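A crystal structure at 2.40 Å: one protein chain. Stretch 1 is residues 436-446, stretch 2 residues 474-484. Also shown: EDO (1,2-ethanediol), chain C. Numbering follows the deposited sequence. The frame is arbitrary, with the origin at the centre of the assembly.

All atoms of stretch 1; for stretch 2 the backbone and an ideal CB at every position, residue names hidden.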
# COMPACT_ATOMS: atom_id res chain seq x y z
N CYS B 436 15.60 27.85 -8.98
CA CYS B 436 15.83 26.84 -10.00
C CYS B 436 16.87 25.82 -9.55
O CYS B 436 16.71 24.61 -9.76
CB CYS B 436 16.25 27.51 -11.31
SG CYS B 436 16.63 26.40 -12.69
N SER B 437 17.94 26.29 -8.89
CA SER B 437 18.98 25.38 -8.42
C SER B 437 18.44 24.43 -7.35
O SER B 437 18.67 23.22 -7.42
CB SER B 437 20.16 26.19 -7.88
OG SER B 437 21.00 25.41 -7.05
N TRP B 438 17.71 24.96 -6.37
CA TRP B 438 17.18 24.11 -5.31
C TRP B 438 16.14 23.13 -5.84
O TRP B 438 16.09 21.97 -5.42
CB TRP B 438 16.58 24.96 -4.19
CG TRP B 438 16.02 24.15 -3.06
CD1 TRP B 438 16.68 23.72 -1.94
CD2 TRP B 438 14.68 23.65 -2.94
NE1 TRP B 438 15.84 23.00 -1.14
CE2 TRP B 438 14.60 22.94 -1.72
CE3 TRP B 438 13.54 23.74 -3.74
CZ2 TRP B 438 13.43 22.32 -1.29
CZ3 TRP B 438 12.38 23.12 -3.31
CH2 TRP B 438 12.33 22.42 -2.10
N THR B 439 15.29 23.59 -6.76
CA THR B 439 14.32 22.69 -7.39
C THR B 439 15.03 21.57 -8.13
O THR B 439 14.60 20.41 -8.08
CB THR B 439 13.42 23.47 -8.35
OG1 THR B 439 12.86 24.60 -7.67
CG2 THR B 439 12.29 22.59 -8.86
N TYR B 440 16.13 21.88 -8.82
CA TYR B 440 16.87 20.85 -9.54
C TYR B 440 17.43 19.81 -8.58
O TYR B 440 17.38 18.61 -8.85
CB TYR B 440 17.98 21.49 -10.37
CG TYR B 440 18.77 20.50 -11.19
CD1 TYR B 440 18.17 19.77 -12.21
CD2 TYR B 440 20.13 20.30 -10.96
CE1 TYR B 440 18.89 18.87 -12.97
CE2 TYR B 440 20.86 19.41 -11.71
CZ TYR B 440 20.23 18.69 -12.72
OH TYR B 440 20.96 17.80 -13.47
N PHE B 441 17.96 20.26 -7.43
CA PHE B 441 18.48 19.33 -6.44
C PHE B 441 17.40 18.37 -5.96
O PHE B 441 17.64 17.17 -5.83
CB PHE B 441 19.08 20.09 -5.26
CG PHE B 441 19.30 19.23 -4.05
CD1 PHE B 441 20.37 18.36 -3.98
CD2 PHE B 441 18.41 19.27 -2.99
CE1 PHE B 441 20.57 17.56 -2.88
CE2 PHE B 441 18.59 18.47 -1.88
CZ PHE B 441 19.67 17.61 -1.82
N MSE B 442 16.21 18.89 -5.67
CA MSE B 442 15.12 18.06 -5.18
C MSE B 442 14.61 17.10 -6.26
O MSE B 442 14.33 15.94 -5.97
CB MSE B 442 13.97 18.93 -4.68
CG MSE B 442 14.33 19.76 -3.47
SE MSE B 442 14.61 18.64 -1.89
CE MSE B 442 12.78 18.03 -1.68
N LYS B 443 14.50 17.59 -7.49
CA LYS B 443 14.03 16.73 -8.58
C LYS B 443 15.01 15.58 -8.83
O LYS B 443 14.61 14.42 -8.91
CB LYS B 443 13.83 17.54 -9.85
CG LYS B 443 13.21 16.74 -10.99
CD LYS B 443 13.20 17.53 -12.28
CE LYS B 443 14.61 17.70 -12.83
NZ LYS B 443 14.61 18.54 -14.06
N LEU B 444 16.30 15.90 -8.94
CA LEU B 444 17.29 14.88 -9.27
C LEU B 444 17.48 13.90 -8.12
O LEU B 444 17.67 12.70 -8.34
CB LEU B 444 18.61 15.55 -9.66
CG LEU B 444 19.68 14.64 -10.26
CD1 LEU B 444 19.06 13.71 -11.30
CD2 LEU B 444 20.79 15.47 -10.89
N SER B 445 17.44 14.39 -6.87
CA SER B 445 17.46 13.50 -5.72
C SER B 445 16.23 12.60 -5.70
O SER B 445 16.32 11.42 -5.32
CB SER B 445 17.53 14.31 -4.42
OG SER B 445 18.78 14.95 -4.28
N SER B 446 15.08 13.13 -6.10
CA SER B 446 13.87 12.31 -6.15
C SER B 446 13.95 11.28 -7.26
O SER B 446 13.48 10.15 -7.10
CB SER B 446 12.64 13.19 -6.31
OG SER B 446 12.42 13.99 -5.16
N UNK B 474 24.54 7.33 -13.77
CA UNK B 474 24.46 8.49 -14.65
C UNK B 474 23.80 9.67 -13.95
O UNK B 474 24.29 10.80 -14.01
CB UNK B 474 23.69 8.14 -15.92
N UNK B 475 22.68 9.43 -13.26
CA UNK B 475 22.02 10.50 -12.51
C UNK B 475 22.91 11.01 -11.38
O UNK B 475 23.02 12.22 -11.17
CB UNK B 475 20.69 10.01 -11.95
N UNK B 476 23.54 10.10 -10.63
CA UNK B 476 24.41 10.49 -9.53
C UNK B 476 25.61 11.30 -10.01
O UNK B 476 26.09 12.18 -9.30
CB UNK B 476 24.89 9.25 -8.78
N UNK B 477 26.11 10.99 -11.21
CA UNK B 477 27.23 11.77 -11.75
C UNK B 477 26.80 13.20 -12.00
O UNK B 477 27.55 14.14 -11.71
CB UNK B 477 27.76 11.15 -13.04
N UNK B 478 25.59 13.40 -12.54
CA UNK B 478 25.09 14.75 -12.76
C UNK B 478 24.81 15.46 -11.45
O UNK B 478 25.03 16.68 -11.33
CB UNK B 478 23.82 14.71 -13.62
N UNK B 479 24.31 14.73 -10.44
CA UNK B 479 24.06 15.36 -9.15
C UNK B 479 25.37 15.76 -8.47
O UNK B 479 25.45 16.83 -7.85
CB UNK B 479 23.26 14.42 -8.25
N UNK B 480 26.41 14.93 -8.59
CA UNK B 480 27.69 15.27 -7.98
C UNK B 480 28.31 16.49 -8.67
O UNK B 480 28.86 17.37 -8.01
CB UNK B 480 28.65 14.08 -8.05
N UNK B 481 28.22 16.55 -10.01
CA UNK B 481 28.72 17.71 -10.74
C UNK B 481 27.98 18.98 -10.33
O UNK B 481 28.60 20.02 -10.10
CB UNK B 481 28.59 17.49 -12.25
N UNK B 482 26.65 18.90 -10.22
CA UNK B 482 25.87 20.04 -9.76
C UNK B 482 26.25 20.44 -8.34
O UNK B 482 26.43 21.63 -8.05
CB UNK B 482 24.38 19.72 -9.83
N UNK B 483 26.41 19.47 -7.44
CA UNK B 483 26.77 19.80 -6.06
C UNK B 483 28.18 20.38 -5.98
O UNK B 483 28.43 21.28 -5.17
CB UNK B 483 26.66 18.56 -5.17
N UNK B 484 29.10 19.88 -6.81
CA UNK B 484 30.47 20.39 -6.77
C UNK B 484 30.53 21.84 -7.21
O UNK B 484 31.24 22.65 -6.61
CB UNK B 484 31.38 19.54 -7.65
C1 EDO C . 17.29 21.47 2.63
O1 EDO C . 18.21 22.28 1.89
C2 EDO C . 16.70 20.40 1.72
O2 EDO C . 15.99 21.01 0.63

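Both stretches are helical, running nearly antiparallel at 157° with their axes 10.1 Å apart at closest approach. At that distance side chains, not backbones, must fill the gap, and the backbone angles of stretch 2, helical throughout, leave most residue types possible.

Position 474 has nothing of stretch 1 within 5.5 Å of its ideal CB, so the view sets no preference. It is Tyr 474, whose hydroxyl is hydrogen-bonded elsewhere in the structure.

At 475 the CA-to-CB bond points sideways, yet the ideal CB lies 4.1 Å from CD1 of Leu 444. A methyl group is the neighbour, so an aliphatic chain such as leucine, isoleucine, valine or methionine would suit. Leu 475 is found, its CD2 3.9 Å from Leu 444 CD1.

Positions 476 and 477 point away, where stretch 1 asks for nothing; small or polar residues would do as well as any. They are Ser 476 and His 477.

Position 478 points toward stretch 1, its ideal CB 4.1 Å from Leu 444 CD2 and 4.2 Å from Tyr 440 OH. One neighbour is apolar and the other polar, so alanine, a slim aliphatic chain or a polar residue able to turn outward could all serve. The residue is His 478. Its CB stays 4.2 Å from Leu 444 CD2, while chi1 of -79° (m) leads the imidazole away. The polar link here belongs to the backbone: a water donates to His 478 O at 3.1 Å and is also hydrogen-bonded to Tyr 440 OH at 3.1 Å.

Position 479 makes the closest CA approach, opposite Leu 444. The CA-to-CB bond points sideways, yet the ideal CB is 3.8 Å from Leu 444 CD2, and the Phe 441 ring lies farther along. A branched or flexible apolar chain would suit. In Leu 479, CD1 reaches 4.1 Å from Phe 441 CD1, and CD2 lies 3.8 Å from Ser 445 OG. That hydroxyl donates to Phe 441 O at 2.9 Å within its own helix, so its proton already has an acceptor and does not depend on the methyl neighbour.

At 480 and 481 stretch 1 offers nothing near the ideal CB, so polar or charged residues would suit as well as others. Glu 480 is hydrogen-bonded elsewhere in the structure; Thr 481 donates from OG1 to His 477 O at 3.0 Å.

Position 482 points toward stretch 1, its ideal CB 4.0 Å from Tyr 440 CE2, with Phe 441 and Ser 437 beyond. A large apolar chain is favoured: leucine or methionine could fill the space, while an aromatic could also meet the tyrosine ring. Phe 482 presents a face to the edge of Tyr 440, centroids 5.1 Å apart and planes at 78°. Its CE2 packs 3.8 Å from Phe 441 CB, and Ser 437 OG sits at its edge, 3.2 Å from CZ.

At 483 the CA-to-CB bond points sideways and nothing of stretch 1 lies within 5.5 Å of the ideal CB, so an apolar chain reaching a couple of bonds past CB, such as leucine or methionine, could meet the Phe 441 ring. Leu 483 does so: its CD2 comes 4.2 Å from Phe 441 CD1.

Position 484 is unconstrained by stretch 1, and Lys 484 is exposed.

Stretch 2 (474-484) YLSHHLETFLK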
# COMPACT_ATOMS: atom_id res chain seq x y z
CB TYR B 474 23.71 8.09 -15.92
CG TYR B 474 23.23 9.24 -16.79
CD1 TYR B 474 24.08 9.84 -17.71
CD2 TYR B 474 21.92 9.69 -16.69
CE1 TYR B 474 23.63 10.87 -18.51
CE2 TYR B 474 21.47 10.73 -17.48
CZ TYR B 474 22.33 11.32 -18.39
OH TYR B 474 21.88 12.35 -19.18
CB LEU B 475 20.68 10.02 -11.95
CG LEU B 475 19.55 9.70 -12.92
CD1 LEU B 475 18.30 9.36 -12.13
CD2 LEU B 475 19.30 10.86 -13.88
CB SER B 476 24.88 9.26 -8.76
OG SER B 476 23.79 8.48 -8.31
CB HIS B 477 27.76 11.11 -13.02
CG HIS B 477 28.93 11.82 -13.63
ND1 HIS B 477 28.80 12.78 -14.61
CD2 HIS B 477 30.26 11.69 -13.41
CE1 HIS B 477 29.99 13.22 -14.96
NE2 HIS B 477 30.90 12.58 -14.25
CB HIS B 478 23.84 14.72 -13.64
CG HIS B 478 24.12 14.55 -15.09
ND1 HIS B 478 24.16 15.61 -15.97
CD2 HIS B 478 24.39 13.44 -15.83
CE1 HIS B 478 24.44 15.16 -17.19
NE2 HIS B 478 24.58 13.85 -17.13
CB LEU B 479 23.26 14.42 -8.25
CG LEU B 479 22.91 14.98 -6.87
CD1 LEU B 479 22.28 16.36 -6.99
CD2 LEU B 479 21.98 14.03 -6.14
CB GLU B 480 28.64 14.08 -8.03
CG GLU B 480 29.92 14.27 -7.22
CD GLU B 480 31.16 13.87 -7.99
OE1 GLU B 480 31.03 13.51 -9.18
OE2 GLU B 480 32.26 13.93 -7.41
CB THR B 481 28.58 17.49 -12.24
OG1 THR B 481 29.38 16.37 -12.65
CG2 THR B 481 29.01 18.72 -13.02
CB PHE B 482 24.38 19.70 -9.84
CG PHE B 482 23.48 20.66 -9.11
CD1 PHE B 482 23.13 21.87 -9.67
CD2 PHE B 482 22.98 20.33 -7.86
CE1 PHE B 482 22.29 22.75 -9.00
CE2 PHE B 482 22.14 21.21 -7.18
CZ PHE B 482 21.80 22.42 -7.75
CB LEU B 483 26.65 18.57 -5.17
CG LEU B 483 25.24 18.07 -4.86
CD1 LEU B 483 25.33 16.78 -4.08
CD2 LEU B 483 24.45 19.12 -4.08
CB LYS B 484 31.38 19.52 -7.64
CG LYS B 484 32.86 19.80 -7.45
CD LYS B 484 33.27 19.52 -6.01
CE LYS B 484 34.66 20.03 -5.71
NZ LYS B 484 35.06 19.70 -4.31
O HOH W 1 23.94 18.53 -13.52
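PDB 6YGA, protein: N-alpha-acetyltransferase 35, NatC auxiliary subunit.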